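Local coordinates for protein galactokinase (Bifidobacterium longum subsp. infantis ATCC 15697 = JCM 1222 = DSM 20088, PDB 6TEQ) that probably catalyses the ATP-dependent phosphorylation of galactose as a GHMP-family sugar kinase, and here holds 2-deoxy-2-fluoro-galactose in its sugar pocket, at residues V351-A354 with R355-A359. Numbering follows the deposited sequence. Where two conformers were deposited one is given.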
ATOM      1  N   VAL A 351      -9.468 -16.114   4.932  1.00  9.92           N
ATOM      2  CA  VAL A 351      -8.649 -16.243   6.143  1.00 11.30           C
ATOM      3  C   VAL A 351      -8.978 -17.535   6.897  1.00 11.34           C
ATOM      4  O   VAL A 351      -8.048 -18.229   7.348  1.00 12.66           O
ATOM      5  CB  VAL A 351      -8.852 -15.000   7.044  1.00 13.05           C
ATOM      6  CG1 VAL A 351      -8.417 -15.296   8.456  1.00 13.32           C
ATOM      7  CG2 VAL A 351      -8.080 -13.858   6.465  1.00 13.33           C
ATOM      8  N   ASP A 352     -10.273 -17.846   7.075  1.00 12.34           N
ATOM      9  CA  ASP A 352     -10.656 -19.061   7.820  1.00 12.71           C
ATOM     10  C   ASP A 352     -10.085 -20.295   7.082  1.00 11.82           C
ATOM     11  O   ASP A 352      -9.598 -21.234   7.745  1.00 13.73           O
ATOM     12  CB  ASP A 352     -12.162 -19.156   7.929  1.00 15.87           C
ATOM     13  CG  ASP A 352     -12.565 -20.118   9.016  1.00 16.63           C
ATOM     14  OD1 ASP A 352     -12.028 -19.975  10.140  1.00 20.49           O
ATOM     15  OD2 ASP A 352     -13.317 -21.055   8.667  1.00 21.00           O
ATOM     16  N   VAL A 353     -10.214 -20.338   5.774  1.00 13.65           N
ATOM     17  CA  VAL A 353      -9.683 -21.471   4.978  1.00 13.64           C
ATOM     18  C   VAL A 353      -8.168 -21.601   5.199  1.00 13.45           C
ATOM     19  O   VAL A 353      -7.675 -22.704   5.458  1.00 14.33           O
ATOM     20  CB  VAL A 353     -10.034 -21.357   3.498  1.00 14.38           C
ATOM     21  CG1 VAL A 353      -9.355 -22.418   2.686  1.00 15.05           C
ATOM     22  CG2 VAL A 353     -11.511 -21.431   3.276  1.00 15.57           C
ATOM     23  N   ALA A 354      -7.453 -20.489   5.202  1.00 13.00           N
ATOM     24  CA  ALA A 354      -6.000 -20.527   5.387  1.00 11.73           C
ATOM     25  C   ALA A 354      -5.715 -21.089   6.786  1.00 13.16           C
ATOM     26  O   ALA A 354      -4.809 -21.921   6.962  1.00 13.47           O
ATOM     27  CB  ALA A 354      -5.452 -19.170   5.164  1.00 14.06           C
ATOM     28  N   ARG A 355      -6.431 -20.564   7.774  1.00 12.89           N
ATOM     29  CA  ARG A 355      -6.180 -20.973   9.195  1.00 12.91           C
ATOM     30  C   ARG A 355      -6.442 -22.475   9.369  1.00 14.07           C
ATOM     31  O   ARG A 355      -5.690 -23.128  10.070  1.00 18.78           O
ATOM     32  CB  ARG A 355      -7.032 -20.195  10.184  1.00 12.32           C
ATOM     33  CG  ARG A 355      -6.572 -18.729  10.322  1.00 12.87           C
ATOM     34  CD  ARG A 355      -7.500 -18.011  11.228  1.00 12.32           C
ATOM     35  NE  ARG A 355      -7.110 -16.587  11.279  1.00 13.17           N
ATOM     36  CZ  ARG A 355      -7.768 -15.650  11.879  1.00 12.45           C
ATOM     37  NH1 ARG A 355      -8.822 -15.907  12.614  1.00 16.29           N
ATOM     38  NH2 ARG A 355      -7.351 -14.425  11.743  1.00 12.35           N
ATOM     39  N   LYS A 356      -7.509 -22.977   8.730  0.50 14.89           N
ATOM     40  CA  LYS A 356      -7.974 -24.368   8.876  0.50 14.08           C
ATOM     41  C   LYS A 356      -7.002 -25.318   8.169  0.50 12.48           C
ATOM     42  O   LYS A 356      -6.968 -26.512   8.562  0.50 12.88           O
ATOM     43  CB  LYS A 356      -9.412 -24.485   8.390  0.50 15.41           C
ATOM     44  CG  LYS A 356     -10.427 -24.021   9.422  0.50 14.26           C
ATOM     45  CD  LYS A 356     -11.838 -24.012   8.922  0.50 19.83           C
ATOM     46  CE  LYS A 356     -12.821 -23.605  10.000  0.50 23.12           C
ATOM     47  NZ  LYS A 356     -12.120 -22.900  11.104  0.50 26.69           N
ATOM     48  N   ASN A 357      -6.182 -24.796   7.255  1.00 14.88           N
ATOM     49  CA  ASN A 357      -5.352 -25.596   6.339  1.00 14.96           C
ATOM     50  C   ASN A 357      -3.875 -25.336   6.610  1.00 17.96           C
ATOM     51  O   ASN A 357      -3.089 -25.476   5.701  1.00 20.91           O
ATOM     52  CB  ASN A 357      -5.805 -25.386   4.911  1.00 16.35           C
ATOM     53  CG  ASN A 357      -7.150 -26.084   4.700  1.00 20.58           C
ATOM     54  OD1 ASN A 357      -7.212 -27.318   4.659  1.00 22.45           O
ATOM     55  ND2 ASN A 357      -8.236 -25.328   4.658  1.00 20.89           N
ATOM     56  N   GLY A 358      -3.543 -24.933   7.847  1.00 18.04           N
ATOM     57  CA  GLY A 358      -2.150 -25.007   8.313  1.00 19.30           C
ATOM     58  C   GLY A 358      -1.415 -23.689   8.278  1.00 18.47           C
ATOM     59  O   GLY A 358      -0.225 -23.713   8.590  1.00 20.69           O
ATOM     60  N   ALA A 359      -2.034 -22.589   7.852  1.00 15.11           N
ATOM     61  CA  ALA A 359      -1.331 -21.289   7.968  1.00 14.34           C
ATOM     62  C   ALA A 359      -0.899 -21.032   9.418  1.00 12.35           C
ATOM     63  O   ALA A 359      -1.678 -21.230  10.295  1.00 14.06           O
ATOM     64  CB  ALA A 359      -2.143 -20.153   7.447  1.00 14.65           C
TER
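Two backbone amides grip A354 O where helix 345-356 ends. A359 N donates to A354 O at 3.0 Å, modestly tilted from the carbonyl plane. The N357 N bond to A354 O, 3.2 Å long, comes down on the opposite face at 68° to that plane and is the poorer placed of the two. Chain reversal through G358, whose positive phi of 101° bends the backbone round, brings A359 N back to this oxygen and sets A359 CB 4.1 Å from A354 CB. This is a Schellman-like C-cap, with N357 as the C-cap residue and the 6→1 bond formed. One residue earlier, V353 O takes the side-chain amide of N357: ND2 sits 2.8 Å from V353 O, with the oxygen close to the amide plane. N357 CG lies beside its own backbone N (chi1 -72°), which folds the amide back over the last turn, while OD1 bonds to K388 of helix 382-396. In the conformer given, K356 NZ comes 3.1 Å from D352 OD1 as an i to i+4 salt bridge, but a second deposited conformer and the cramped CE beside OD2 leave this pairing doubtful. R355 runs extended alongside V351, whose CG1 rests 3.2 Å above one face of the guanidinium, closer to NE than to CZ. The charge itself pairs with D334 of helix 322-338, and NH2 bonds to A362 O at strand 361-365. Thus the terminal carbonyls of V353 and A354 are satisfied from beyond the helix, by a side-chain amide and returning backbone, as the chain turns from helix 345-356 toward the edge strand 361-365.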